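Local coordinates for macrophage migration inhibitory factor-like protein (Entamoeba histolytica, PDB 6CUQ) that belongs to the macrophage migration inhibitory factor family and assembles as a trimer of alpha/beta subunits, at residues 12-17 / 30-35; 26-31 / 49-54; 37-42 / 84-89. All blocks are in the same frame, centred on the assembly; numbering follows the deposited sequence.

Contact 1 of 3, residues 12-17 / 30-35; sequences ALITLS and HESMKI
Ser32 meets Ala12 and Ile14 where helix 22-40 lies over strand 11-16, and a single small side chain makes the whole helix side of this contact. Its OG comes to 3.6 Å from Ala12 CB on the strand, while CD1 of Ile14 approaches Ser32 CB at 4.0 Å from farther along the same strand. The isoleucine reaches this far with the end of its longer branch: CG1 stands beside the backbone N (chi1 -57°) and the chain then runs extended to CD1. The backbones are close, with Ala12 CA 7.3 Å from Ser32 CA, and both residues are small.

All three touching residues are buried, yet the serine hydroxyl is far from idle among the methyls. It is hydrogen-bonded to Thr49 OG1 on the neighbouring parallel strand and to Tyr87 OH on helix 80-95, so its polar needs are met inside the subunit. Strand and helix here are the first two members of a beta-alpha-beta unit completed by strand 48-53. Ala12 and Ile14 are tied to that last strand through backbone hydrogen bonds.

Away from this strand the helix changes character. Glu31 and Lys34 are partly exposed and touch nothing on segment 12-17; they form a weak, long ion pair with Lys34 NZ 3.5 Å from Glu31 OE2, and Glu31 also packs against Leu90 of helix 80-95. The buried part, by contrast, is a small, close meeting of three side chains. The chemistry implies that a buried hydroxyl can be accommodated in an apolar interface when other secondary-structure elements supply its hydrogen-bonding partners, leaving van der Waals contact alone to join it to Ala12 and Ile14.

Contact 2 of 3, residues 26-31 / 49-54; sequences KEIAHE and TQVVTS
Between Ala29 of the helix and Thr49 and Val51 of the strand, methyl groups meet without any flat side chain between them: the ring of His30 and the amide of Gln50 are turned to the second subunit, where His30 ND1 bonds Gly60 O and Gln50 bonds Ser54 OG and Ser65 OG of that chain. What remains is the helix-to-sheet packing of a beta-alpha-beta unit, with helix 22-40 as the crossover and strand 48-53 as its second strand. The short segments run nearly antiparallel, at 148°, with their axes 7.9 Å apart at closest approach.

Ala29, with only a methyl, sits where the two backbones come nearest. With OG1 of Thr49 beside the backbone N (chi1 -69°), its CG2 falls anti to that N and packs against the helix backbone at Ala29 CA, 3.8 Å away. Ile28, one residue earlier, crosses Val51 at about a right angle and touches with its short branch, CG2 lying 4.0 Å from Val51 CG2. The outer edge of the strand pairs antiparallel with a strand of the second subunit, continuing the sheet across the interface. Val51 CG2 also lies 3.8 Å from Ala29 CB and 3.9 Å from Ala29 N.

Contact 3 of 3, residues 37-42 / 84-89; sequences SEVIGK and SDRYCK
Glu38 and Arg86 reach across from the two helices and join in a salt bridge carried by one strong hydrogen bond. Arg86 NH1 gives its N-H to Glu38 OE1 over 2.7 Å, and the bond is almost straight at 173°. The oxygen is met nearly head-on, close to its own C-O direction, and it lies in the plane of the guanidinium, at its edge. Carboxylate and guanidinium are nearly coplanar, 16° apart, but the grip is one-sided: Arg86 NH2 is 3.6 Å from the same OE1.

Beside the charged pair, Val39 adds an apolar contact. Its CG2 rests 3.9 Å from Arg86 CD, the two side chains sliding past each other in opposite directions. Part of the arginine's aliphatic chain thus runs alongside the valine, and a bend at chi3 (67°) swings the guanidinium round to the glutamate.

These residues link helices 22-40 and 80-95, which both pack on the four-stranded sheet of this alpha/beta fold of the macrophage migration inhibitory factor family. Glu38 sits in the last turn of its helix, where a negative charge would be disfavoured by the helix dipole; the arginine probably offsets this.

Farther out, Ile35, one turn before Val39, packs on Arg86 and on Tyr87. Asp85, which precedes Arg86 in sequence, is hydrogen-bonded through OD2 to His118 ND1 of the third subunit. The helix 22-40 itself closes with Gly41 N bonded to Ser37 O at 3.0 Å, and Gly41, with positive phi, is the first residue to leave the helical conformation.

In the fold
All three contacts draw on helix 22-40, at overlapping positions in contacts 2 and 1 and at its C-terminal end in contact 3. Contacts 1 and 2 are core: their centres lie about 5 Å apart, and they seat the helix on neighbouring parallel strands of one sheet. Contact 3, about 10 Å from contact 1 and 14 Å from contact 2 between centres, is a surface contact that ties the end of this helix to helix 80-95. The chemistry follows the place: methyl packing in contact 2, methyls around an internally bonded hydroxyl in contact 1, a salt bridge beside a valine in contact 3. Tyr87, in a segment of contact 3, reaches inward to contact 1, connecting the surface contact with the core.

Contact 1 of 3, residues 12-17 / 30-35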
ATOM      1  N   ALA B  12       5.640   0.829  -8.758  1.00 59.13           N
ATOM      2  CA  ALA B  12       5.596  -0.464  -8.076  1.00 60.40           C
ATOM      3  C   ALA B  12       5.909  -0.246  -6.608  1.00 64.89           C
ATOM      4  O   ALA B  12       6.990   0.250  -6.267  1.00 56.06           O
ATOM      5  CB  ALA B  12       6.574  -1.477  -8.681  1.00 48.84           C
ATOM      6  N   LEU B  13       4.946  -0.580  -5.751  1.00 65.57           N
ATOM      7  CA  LEU B  13       5.135  -0.617  -4.310  1.00 58.52           C
ATOM      8  C   LEU B  13       5.340  -2.081  -3.933  1.00 61.13           C
ATOM      9  O   LEU B  13       4.406  -2.888  -4.016  1.00 65.11           O
ATOM     10  CB  LEU B  13       3.942  -0.013  -3.566  1.00 60.37           C
ATOM     11  CG  LEU B  13       4.200   0.655  -2.209  1.00 58.03           C
ATOM     12  CD1 LEU B  13       2.933   1.286  -1.656  1.00 59.63           C
ATOM     13  CD2 LEU B  13       4.790  -0.328  -1.210  1.00 48.58           C
ATOM     14  N   ILE B  14       6.564  -2.419  -3.542  1.00 62.01           N
ATOM     15  CA  ILE B  14       6.958  -3.783  -3.221  1.00 58.44           C
ATOM     16  C   ILE B  14       7.029  -3.886  -1.705  1.00 57.69           C
ATOM     17  O   ILE B  14       7.843  -3.213  -1.053  1.00 56.19           O
ATOM     18  CB  ILE B  14       8.300  -4.150  -3.863  1.00 55.78           C
ATOM     19  CG1 ILE B  14       8.218  -3.948  -5.379  1.00 55.02           C
ATOM     20  CG2 ILE B  14       8.663  -5.600  -3.526  1.00 54.45           C
ATOM     21  CD1 ILE B  14       9.539  -4.112  -6.105  1.00 51.53           C
ATOM     22  N   THR B  15       6.147  -4.697  -1.144  1.00 50.49           N
ATOM     23  CA  THR B  15       6.129  -4.999   0.278  1.00 53.71           C
ATOM     24  C   THR B  15       6.640  -6.426   0.407  1.00 55.69           C
ATOM     25  O   THR B  15       5.989  -7.365  -0.059  1.00 49.41           O
ATOM     26  CB  THR B  15       4.713  -4.839   0.835  1.00 59.91           C
ATOM     27  OG1 THR B  15       4.214  -3.532   0.512  1.00 66.35           O
ATOM     28  CG2 THR B  15       4.662  -5.097   2.346  1.00 50.96           C
ATOM     29  N   LEU B  16       7.818  -6.599   0.987  1.00 54.26           N
ATOM     30  CA  LEU B  16       8.387  -7.934   1.072  1.00 57.35           C
ATOM     31  C   LEU B  16       8.925  -8.200   2.467  1.00 60.50           C
ATOM     32  O   LEU B  16       9.276  -7.279   3.210  1.00 59.53           O
ATOM     33  CB  LEU B  16       9.478  -8.139   0.019  1.00 56.10           C
ATOM     34  CG  LEU B  16      10.890  -7.621   0.257  1.00 58.08           C
ATOM     35  CD1 LEU B  16      11.752  -7.966  -0.945  1.00 57.31           C
ATOM     36  CD2 LEU B  16      10.915  -6.139   0.526  1.00 66.21           C
ATOM     37  N   SER B  17       8.966  -9.482   2.826  1.00 58.11           N
ATOM     38  CA  SER B  17       9.315  -9.891   4.178  1.00 64.11           C
ATOM     39  C   SER B  17      10.589 -10.727   4.242  1.00 68.24           C
ATOM     40  O   SER B  17      10.760 -11.523   5.163  1.00 87.33           O
ATOM     41  CB  SER B  17       8.153 -10.662   4.805  1.00 57.06           C
ATOM     42  OG  SER B  17       8.158 -11.990   4.325  1.00 66.72           O
ATOM     43  N   HIS B  30      15.935  -0.493  -8.076  1.00 57.24           N
ATOM     44  CA  HIS B  30      16.542  -0.164  -9.360  1.00 53.36           C
ATOM     45  C   HIS B  30      16.050  -1.099 -10.469  1.00 59.85           C
ATOM     46  O   HIS B  30      15.562  -0.650 -11.511  1.00 65.69           O
ATOM     47  CB  HIS B  30      18.063  -0.230  -9.219  1.00 58.65           C
ATOM     48  CG  HIS B  30      18.800  -0.031 -10.508  1.00 75.55           C
ATOM     49  ND1 HIS B  30      18.813   1.176 -11.177  1.00 76.51           N
ATOM     50  CD2 HIS B  30      19.538  -0.886 -11.258  1.00 79.52           C
ATOM     51  CE1 HIS B  30      19.536   1.058 -12.278  1.00 80.00           C
ATOM     52  NE2 HIS B  30      19.990  -0.181 -12.351  1.00 82.12           N
ATOM     53  N   GLU B  31      16.153  -2.413 -10.246  1.00 67.16           N
ATOM     54  CA  GLU B  31      15.725  -3.375 -11.258  1.00 65.50           C
ATOM     55  C   GLU B  31      14.225  -3.281 -11.514  1.00 65.15           C
ATOM     56  O   GLU B  31      13.769  -3.498 -12.641  1.00 67.67           O
ATOM     57  CB  GLU B  31      16.094  -4.792 -10.826  1.00 70.20           C
ATOM     58  CG  GLU B  31      17.563  -5.095 -10.894  1.00 68.95           C
ATOM     59  CD  GLU B  31      18.130  -4.929 -12.281  1.00 73.65           C
ATOM     60  OE1 GLU B  31      17.422  -5.228 -13.275  1.00 69.04           O
ATOM     61  OE2 GLU B  31      19.307  -4.534 -12.369  1.00 85.13           O
ATOM     62  N   SER B  32      13.443  -2.991 -10.471  1.00 62.48           N
ATOM     63  CA  SER B  32      12.002  -2.820 -10.638  1.00 61.42           C
ATOM     64  C   SER B  32      11.700  -1.700 -11.624  1.00 63.73           C
ATOM     65  O   SER B  32      10.879  -1.851 -12.541  1.00 61.76           O
ATOM     66  CB  SER B  32      11.359  -2.537  -9.276  1.00 60.38           C
ATOM     67  OG  SER B  32      10.063  -1.996  -9.419  1.00 60.80           O
ATOM     68  N   MET B  33      12.394  -0.575 -11.477  1.00 65.16           N
ATOM     69  CA  MET B  33      12.168   0.537 -12.392  1.00 54.01           C
ATOM     70  C   MET B  33      12.594   0.178 -13.812  1.00 53.02           C
ATOM     71  O   MET B  33      11.889   0.510 -14.774  1.00 58.75           O
ATOM     72  CB  MET B  33      12.896   1.775 -11.884  1.00 58.60           C
ATOM     73  CG  MET B  33      12.226   2.415 -10.677  1.00 58.72           C
ATOM     74  SD  MET B  33      13.118   3.840 -10.047  1.00 62.57           S
ATOM     75  CE  MET B  33      14.597   3.101  -9.368  1.00 70.27           C
ATOM     76  N   LYS B  34      13.711  -0.546 -13.969  1.00 54.69           N
ATOM     77  CA  LYS B  34      14.082  -1.021 -15.303  1.00 64.36           C
ATOM     78  C   LYS B  34      13.005  -1.932 -15.883  1.00 75.28           C
ATOM     79  O   LYS B  34      12.639  -1.805 -17.059  1.00 88.85           O
ATOM     80  CB  LYS B  34      15.432  -1.748 -15.274  1.00 70.36           C
ATOM     81  CG  LYS B  34      16.655  -0.841 -15.338  1.00 78.55           C
ATOM     82  CD  LYS B  34      17.922  -1.602 -15.020  1.00 83.96           C
ATOM     83  CE  LYS B  34      18.345  -2.476 -16.170  1.00 87.28           C
ATOM     84  NZ  LYS B  34      19.359  -3.456 -15.705  1.00 92.28           N
ATOM     85  N   ILE B  35      12.492  -2.865 -15.068  1.00 77.43           N
ATOM     86  CA  ILE B  35      11.451  -3.793 -15.520  1.00 76.15           C
ATOM     87  C   ILE B  35      10.220  -3.032 -15.981  1.00 76.05           C
ATOM     88  O   ILE B  35       9.685  -3.281 -17.068  1.00 79.75           O
ATOM     89  CB  ILE B  35      11.078  -4.772 -14.392  1.00 69.69           C
ATOM     90  CG1 ILE B  35      12.175  -5.800 -14.136  1.00 69.65           C
ATOM     91  CG2 ILE B  35       9.757  -5.457 -14.708  1.00 70.68           C
ATOM     92  CD1 ILE B  35      11.876  -6.685 -12.922  1.00 56.83           C
TER

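Contact 2 of 3, residues 26-31 / 49-54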
ATOM      1  N   LYS B  26      17.946  -1.586  -2.484  1.00 51.95           N
ATOM      2  CA  LYS B  26      18.189  -0.615  -3.539  1.00 56.48           C
ATOM      3  C   LYS B  26      18.259  -1.307  -4.892  1.00 57.83           C
ATOM      4  O   LYS B  26      17.688  -0.824  -5.877  1.00 59.39           O
ATOM      5  CB  LYS B  26      19.471   0.185  -3.269  1.00 48.39           C
ATOM      6  CG  LYS B  26      19.452   1.014  -1.994  1.00 50.86           C
ATOM      7  CD  LYS B  26      20.706   1.883  -1.934  1.00 67.92           C
ATOM      8  CE  LYS B  26      20.975   2.479  -0.556  1.00 75.85           C
ATOM      9  NZ  LYS B  26      21.801   1.536   0.280  1.00 80.95           N
ATOM     10  N   GLU B  27      18.927  -2.462  -4.954  1.00 53.57           N
ATOM     11  CA  GLU B  27      19.032  -3.164  -6.226  1.00 57.54           C
ATOM     12  C   GLU B  27      17.659  -3.599  -6.716  1.00 64.48           C
ATOM     13  O   GLU B  27      17.371  -3.546  -7.921  1.00 67.78           O
ATOM     14  CB  GLU B  27      19.961  -4.360  -6.082  1.00 66.92           C
ATOM     15  CG  GLU B  27      21.444  -4.011  -6.002  1.00 72.65           C
ATOM     16  CD  GLU B  27      22.281  -5.231  -5.630  1.00 76.72           C
ATOM     17  OE1 GLU B  27      21.794  -6.364  -5.820  1.00 69.36           O
ATOM     18  OE2 GLU B  27      23.418  -5.060  -5.146  1.00 78.17           O
ATOM     19  N   ILE B  28      16.792  -4.014  -5.789  1.00 55.44           N
ATOM     20  CA  ILE B  28      15.422  -4.381  -6.138  1.00 58.46           C
ATOM     21  C   ILE B  28      14.672  -3.174  -6.696  1.00 58.09           C
ATOM     22  O   ILE B  28      14.029  -3.259  -7.750  1.00 63.11           O
ATOM     23  CB  ILE B  28      14.706  -4.986  -4.913  1.00 51.28           C
ATOM     24  CG1 ILE B  28      15.249  -6.387  -4.626  1.00 52.88           C
ATOM     25  CG2 ILE B  28      13.195  -4.981  -5.101  1.00 44.34           C
ATOM     26  CD1 ILE B  28      14.757  -6.995  -3.315  1.00 51.07           C
ATOM     27  N   ALA B  29      14.756  -2.029  -6.010  1.00 51.62           N
ATOM     28  CA  ALA B  29      14.092  -0.823  -6.513  1.00 56.30           C
ATOM     29  C   ALA B  29      14.611  -0.444  -7.895  1.00 55.65           C
ATOM     30  O   ALA B  29      13.833  -0.096  -8.789  1.00 58.49           O
ATOM     31  CB  ALA B  29      14.295   0.350  -5.549  1.00 51.16           C
ATOM     32  N   HIS B  30      15.935  -0.493  -8.076  1.00 57.24           N
ATOM     33  CA  HIS B  30      16.542  -0.164  -9.360  1.00 53.36           C
ATOM     34  C   HIS B  30      16.050  -1.099 -10.469  1.00 59.85           C
ATOM     35  O   HIS B  30      15.562  -0.650 -11.511  1.00 65.69           O
ATOM     36  CB  HIS B  30      18.063  -0.230  -9.219  1.00 58.65           C
ATOM     37  CG  HIS B  30      18.800  -0.031 -10.508  1.00 75.55           C
ATOM     38  ND1 HIS B  30      18.813   1.176 -11.177  1.00 76.51           N
ATOM     39  CD2 HIS B  30      19.538  -0.886 -11.258  1.00 79.52           C
ATOM     40  CE1 HIS B  30      19.536   1.058 -12.278  1.00 80.00           C
ATOM     41  NE2 HIS B  30      19.990  -0.181 -12.351  1.00 82.12           N
ATOM     42  N   GLU B  31      16.153  -2.413 -10.246  1.00 67.16           N
ATOM     43  CA  GLU B  31      15.725  -3.375 -11.258  1.00 65.50           C
ATOM     44  C   GLU B  31      14.225  -3.281 -11.514  1.00 65.15           C
ATOM     45  O   GLU B  31      13.769  -3.498 -12.641  1.00 67.67           O
ATOM     46  CB  GLU B  31      16.094  -4.792 -10.826  1.00 70.20           C
ATOM     47  CG  GLU B  31      17.563  -5.095 -10.894  1.00 68.95           C
ATOM     48  CD  GLU B  31      18.130  -4.929 -12.281  1.00 73.65           C
ATOM     49  OE1 GLU B  31      17.422  -5.228 -13.275  1.00 69.04           O
ATOM     50  OE2 GLU B  31      19.307  -4.534 -12.369  1.00 85.13           O
ATOM     51  N   THR B  49       9.590   3.342  -7.785  1.00 64.26           N
ATOM     52  CA  THR B  49       9.441   2.150  -6.963  1.00 57.77           C
ATOM     53  C   THR B  49       9.815   2.453  -5.515  1.00 61.19           C
ATOM     54  O   THR B  49      10.807   3.139  -5.241  1.00 59.36           O
ATOM     55  CB  THR B  49      10.277   0.989  -7.524  1.00 56.74           C
ATOM     56  OG1 THR B  49       9.702   0.562  -8.763  1.00 66.65           O
ATOM     57  CG2 THR B  49      10.315  -0.202  -6.570  1.00 50.67           C
ATOM     58  N   GLN B  50       8.996   1.935  -4.601  1.00 55.73           N
ATOM     59  CA  GLN B  50       9.249   1.947  -3.169  1.00 56.94           C
ATOM     60  C   GLN B  50       9.262   0.508  -2.669  1.00 60.12           C
ATOM     61  O   GLN B  50       8.356  -0.273  -2.987  1.00 53.42           O
ATOM     62  CB  GLN B  50       8.179   2.752  -2.422  1.00 53.37           C
ATOM     63  CG  GLN B  50       8.035   4.184  -2.896  1.00 46.56           C
ATOM     64  CD  GLN B  50       9.320   4.994  -2.709  1.00 55.47           C
ATOM     65  OE1 GLN B  50      10.109   4.714  -1.810  1.00 53.61           O
ATOM     66  NE2 GLN B  50       9.522   6.013  -3.551  1.00 46.60           N
ATOM     67  N   VAL B  51      10.295   0.158  -1.907  1.00 54.20           N
ATOM     68  CA  VAL B  51      10.465  -1.172  -1.335  1.00 54.83           C
ATOM     69  C   VAL B  51      10.216  -1.088   0.165  1.00 56.25           C
ATOM     70  O   VAL B  51      10.904  -0.342   0.869  1.00 48.75           O
ATOM     71  CB  VAL B  51      11.860  -1.739  -1.630  1.00 52.41           C
ATOM     72  CG1 VAL B  51      11.955  -3.160  -1.116  1.00 55.76           C
ATOM     73  CG2 VAL B  51      12.134  -1.677  -3.126  1.00 47.74           C
ATOM     74  N   VAL B  52       9.243  -1.859   0.661  1.00 47.42           N
ATOM     75  CA  VAL B  52       8.821  -1.779   2.053  1.00 45.34           C
ATOM     76  C   VAL B  52       9.083  -3.124   2.728  1.00 49.61           C
ATOM     77  O   VAL B  52       8.631  -4.168   2.242  1.00 62.54           O
ATOM     78  CB  VAL B  52       7.336  -1.378   2.147  1.00 55.16           C
ATOM     79  CG1 VAL B  52       6.809  -1.468   3.601  1.00 47.87           C
ATOM     80  CG2 VAL B  52       7.130   0.020   1.523  1.00 50.13           C
ATOM     81  N   THR B  53       9.812  -3.096   3.842  1.00 51.84           N
ATOM     82  CA  THR B  53      10.106  -4.300   4.608  1.00 50.83           C
ATOM     83  C   THR B  53       8.946  -4.646   5.530  1.00 54.06           C
ATOM     84  O   THR B  53       8.545  -3.837   6.372  1.00 57.42           O
ATOM     85  CB  THR B  53      11.370  -4.112   5.436  1.00 56.36           C
ATOM     86  OG1 THR B  53      12.500  -4.032   4.572  1.00 58.98           O
ATOM     87  CG2 THR B  53      11.554  -5.290   6.397  1.00 55.83           C
ATOM     88  N   SER B  54       8.463  -5.877   5.430  1.00 55.87           N
ATOM     89  CA  SER B  54       7.305  -6.318   6.196  1.00 54.58           C
ATOM     90  C   SER B  54       7.614  -7.602   6.961  1.00 56.76           C
ATOM     91  O   SER B  54       8.696  -8.183   6.850  1.00 55.13           O
ATOM     92  CB  SER B  54       6.111  -6.559   5.277  1.00 53.44           C
ATOM     93  OG  SER B  54       6.437  -7.576   4.347  1.00 54.46           O
TER

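Contact 3 of 3, residues 37-42 / 84-89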
ATOM      1  N   SER B  37       9.971   0.066 -17.003  1.00 70.01           N
ATOM      2  CA  SER B  37      10.233   0.830 -18.215  1.00 60.90           C
ATOM      3  C   SER B  37      10.323  -0.077 -19.435  1.00 74.07           C
ATOM      4  O   SER B  37       9.794   0.254 -20.504  1.00 79.05           O
ATOM      5  CB  SER B  37      11.518   1.651 -18.035  1.00 72.29           C
ATOM      6  OG  SER B  37      12.359   1.592 -19.183  1.00 89.64           O
ATOM      7  N   GLU B  38      10.979  -1.231 -19.297  1.00 75.52           N
ATOM      8  CA  GLU B  38      11.164  -2.105 -20.453  1.00 80.79           C
ATOM      9  C   GLU B  38       9.853  -2.764 -20.865  1.00 80.91           C
ATOM     10  O   GLU B  38       9.586  -2.938 -22.062  1.00 80.61           O
ATOM     11  CB  GLU B  38      12.246  -3.142 -20.154  1.00 88.63           C
ATOM     12  CG  GLU B  38      13.634  -2.531 -19.984  1.00 98.43           C
ATOM     13  CD  GLU B  38      14.636  -3.463 -19.324  1.00102.35           C
ATOM     14  OE1 GLU B  38      14.314  -4.650 -19.119  1.00 97.49           O
ATOM     15  OE2 GLU B  38      15.748  -2.993 -18.998  1.00104.16           O
ATOM     16  N   VAL B  39       9.029  -3.154 -19.896  1.00 79.19           N
ATOM     17  CA  VAL B  39       7.813  -3.900 -20.211  1.00 81.20           C
ATOM     18  C   VAL B  39       6.633  -2.971 -20.500  1.00 81.72           C
ATOM     19  O   VAL B  39       5.932  -3.137 -21.503  1.00 84.95           O
ATOM     20  CB  VAL B  39       7.494  -4.883 -19.063  1.00 82.35           C
ATOM     21  CG1 VAL B  39       6.154  -5.580 -19.306  1.00 81.66           C
ATOM     22  CG2 VAL B  39       8.637  -5.898 -18.891  1.00 79.98           C
ATOM     23  N   ILE B  40       6.399  -1.949 -19.674  1.00 86.82           N
ATOM     24  CA  ILE B  40       5.301  -1.031 -19.981  1.00 99.11           C
ATOM     25  C   ILE B  40       5.669  -0.069 -21.113  1.00111.42           C
ATOM     26  O   ILE B  40       4.773   0.487 -21.763  1.00115.62           O
ATOM     27  CB  ILE B  40       4.863  -0.296 -18.703  1.00 90.61           C
ATOM     28  CG1 ILE B  40       4.297  -1.299 -17.722  1.00 85.93           C
ATOM     29  CG2 ILE B  40       3.800   0.747 -18.986  1.00 89.14           C
ATOM     30  CD1 ILE B  40       3.763  -0.670 -16.486  1.00 91.78           C
ATOM     31  N   GLY B  41       6.956   0.100 -21.410  1.00117.75           N
ATOM     32  CA  GLY B  41       7.366   0.803 -22.611  1.00128.24           C
ATOM     33  C   GLY B  41       7.534   2.301 -22.518  1.00132.80           C
ATOM     34  O   GLY B  41       7.567   2.962 -23.562  1.00145.17           O
ATOM     35  N   LYS B  42       7.619   2.862 -21.326  1.00126.06           N
ATOM     36  CA  LYS B  42       7.721   4.301 -21.139  1.00132.75           C
ATOM     37  C   LYS B  42       9.173   4.697 -20.911  1.00127.89           C
ATOM     38  O   LYS B  42      10.036   3.837 -20.717  1.00137.25           O
ATOM     39  CB  LYS B  42       6.848   4.723 -19.955  1.00132.88           C
ATOM     40  N   SER B  84       4.535 -10.204 -14.117  1.00 81.90           N
ATOM     41  CA  SER B  84       4.576 -11.187 -13.039  1.00 86.91           C
ATOM     42  C   SER B  84       5.831 -12.047 -13.132  1.00 83.79           C
ATOM     43  O   SER B  84       6.479 -12.327 -12.115  1.00 78.83           O
ATOM     44  CB  SER B  84       3.321 -12.056 -13.062  1.00 98.03           C
ATOM     45  OG  SER B  84       2.162 -11.247 -13.120  1.00106.49           O
ATOM     46  N   ASP B  85       6.198 -12.460 -14.349  1.00 83.50           N
ATOM     47  CA  ASP B  85       7.374 -13.308 -14.512  1.00 88.16           C
ATOM     48  C   ASP B  85       8.662 -12.575 -14.130  1.00 89.23           C
ATOM     49  O   ASP B  85       9.515 -13.135 -13.428  1.00 85.93           O
ATOM     50  CB  ASP B  85       7.440 -13.823 -15.952  1.00 90.99           C
ATOM     51  CG  ASP B  85       8.661 -14.684 -16.205  1.00101.75           C
ATOM     52  OD1 ASP B  85       9.481 -14.339 -17.084  1.00106.51           O
ATOM     53  OD2 ASP B  85       8.819 -15.695 -15.493  1.00110.14           O
ATOM     54  N   ARG B  86       8.806 -11.311 -14.539  1.00 84.72           N
ATOM     55  CA  ARG B  86      10.054 -10.596 -14.277  1.00 77.37           C
ATOM     56  C   ARG B  86      10.208 -10.244 -12.799  1.00 76.41           C
ATOM     57  O   ARG B  86      11.315 -10.321 -12.252  1.00 74.33           O
ATOM     58  CB  ARG B  86      10.149  -9.361 -15.172  1.00 81.90           C
ATOM     59  CG  ARG B  86      10.262  -9.747 -16.635  1.00 83.72           C
ATOM     60  CD  ARG B  86      10.987  -8.729 -17.465  1.00 89.32           C
ATOM     61  NE  ARG B  86      12.399  -8.632 -17.118  1.00 97.47           N
ATOM     62  CZ  ARG B  86      13.175  -7.617 -17.484  1.00 95.02           C
ATOM     63  NH1 ARG B  86      12.662  -6.628 -18.198  1.00 84.27           N
ATOM     64  NH2 ARG B  86      14.452  -7.586 -17.127  1.00101.47           N
ATOM     65  N   TYR B  87       9.129  -9.812 -12.143  1.00 74.43           N
ATOM     66  CA  TYR B  87       9.211  -9.503 -10.715  1.00 65.35           C
ATOM     67  C   TYR B  87       9.465 -10.756  -9.880  1.00 65.75           C
ATOM     68  O   TYR B  87      10.185 -10.700  -8.874  1.00 57.92           O
ATOM     69  CB  TYR B  87       7.936  -8.812 -10.242  1.00 61.12           C
ATOM     70  CG  TYR B  87       7.942  -7.327 -10.485  1.00 64.98           C
ATOM     71  CD1 TYR B  87       8.792  -6.505  -9.765  1.00 58.44           C
ATOM     72  CD2 TYR B  87       7.096  -6.746 -11.426  1.00 66.92           C
ATOM     73  CE1 TYR B  87       8.806  -5.146  -9.967  1.00 62.90           C
ATOM     74  CE2 TYR B  87       7.101  -5.383 -11.641  1.00 66.07           C
ATOM     75  CZ  TYR B  87       7.964  -4.590 -10.909  1.00 71.23           C
ATOM     76  OH  TYR B  87       7.993  -3.235 -11.098  1.00 69.21           O
ATOM     77  N   CYS B  88       8.832 -11.876 -10.239  1.00 63.14           N
ATOM     78  CA  CYS B  88       9.064 -13.104  -9.486  1.00 74.71           C
ATOM     79  C   CYS B  88      10.495 -13.592  -9.671  1.00 80.84           C
ATOM     80  O   CYS B  88      11.124 -14.067  -8.717  1.00 80.14           O
ATOM     81  CB  CYS B  88       8.051 -14.179  -9.896  1.00 78.08           C
ATOM     82  SG  CYS B  88       6.378 -13.866  -9.262  1.00 75.69           S
ATOM     83  N   LYS B  89      11.044 -13.442 -10.881  1.00 82.33           N
ATOM     84  CA  LYS B  89      12.441 -13.804 -11.097  1.00 75.79           C
ATOM     85  C   LYS B  89      13.363 -12.867 -10.334  1.00 70.27           C
ATOM     86  O   LYS B  89      14.389 -13.303  -9.796  1.00 70.50           O
ATOM     87  CB  LYS B  89      12.769 -13.802 -12.589  1.00 74.92           C
TER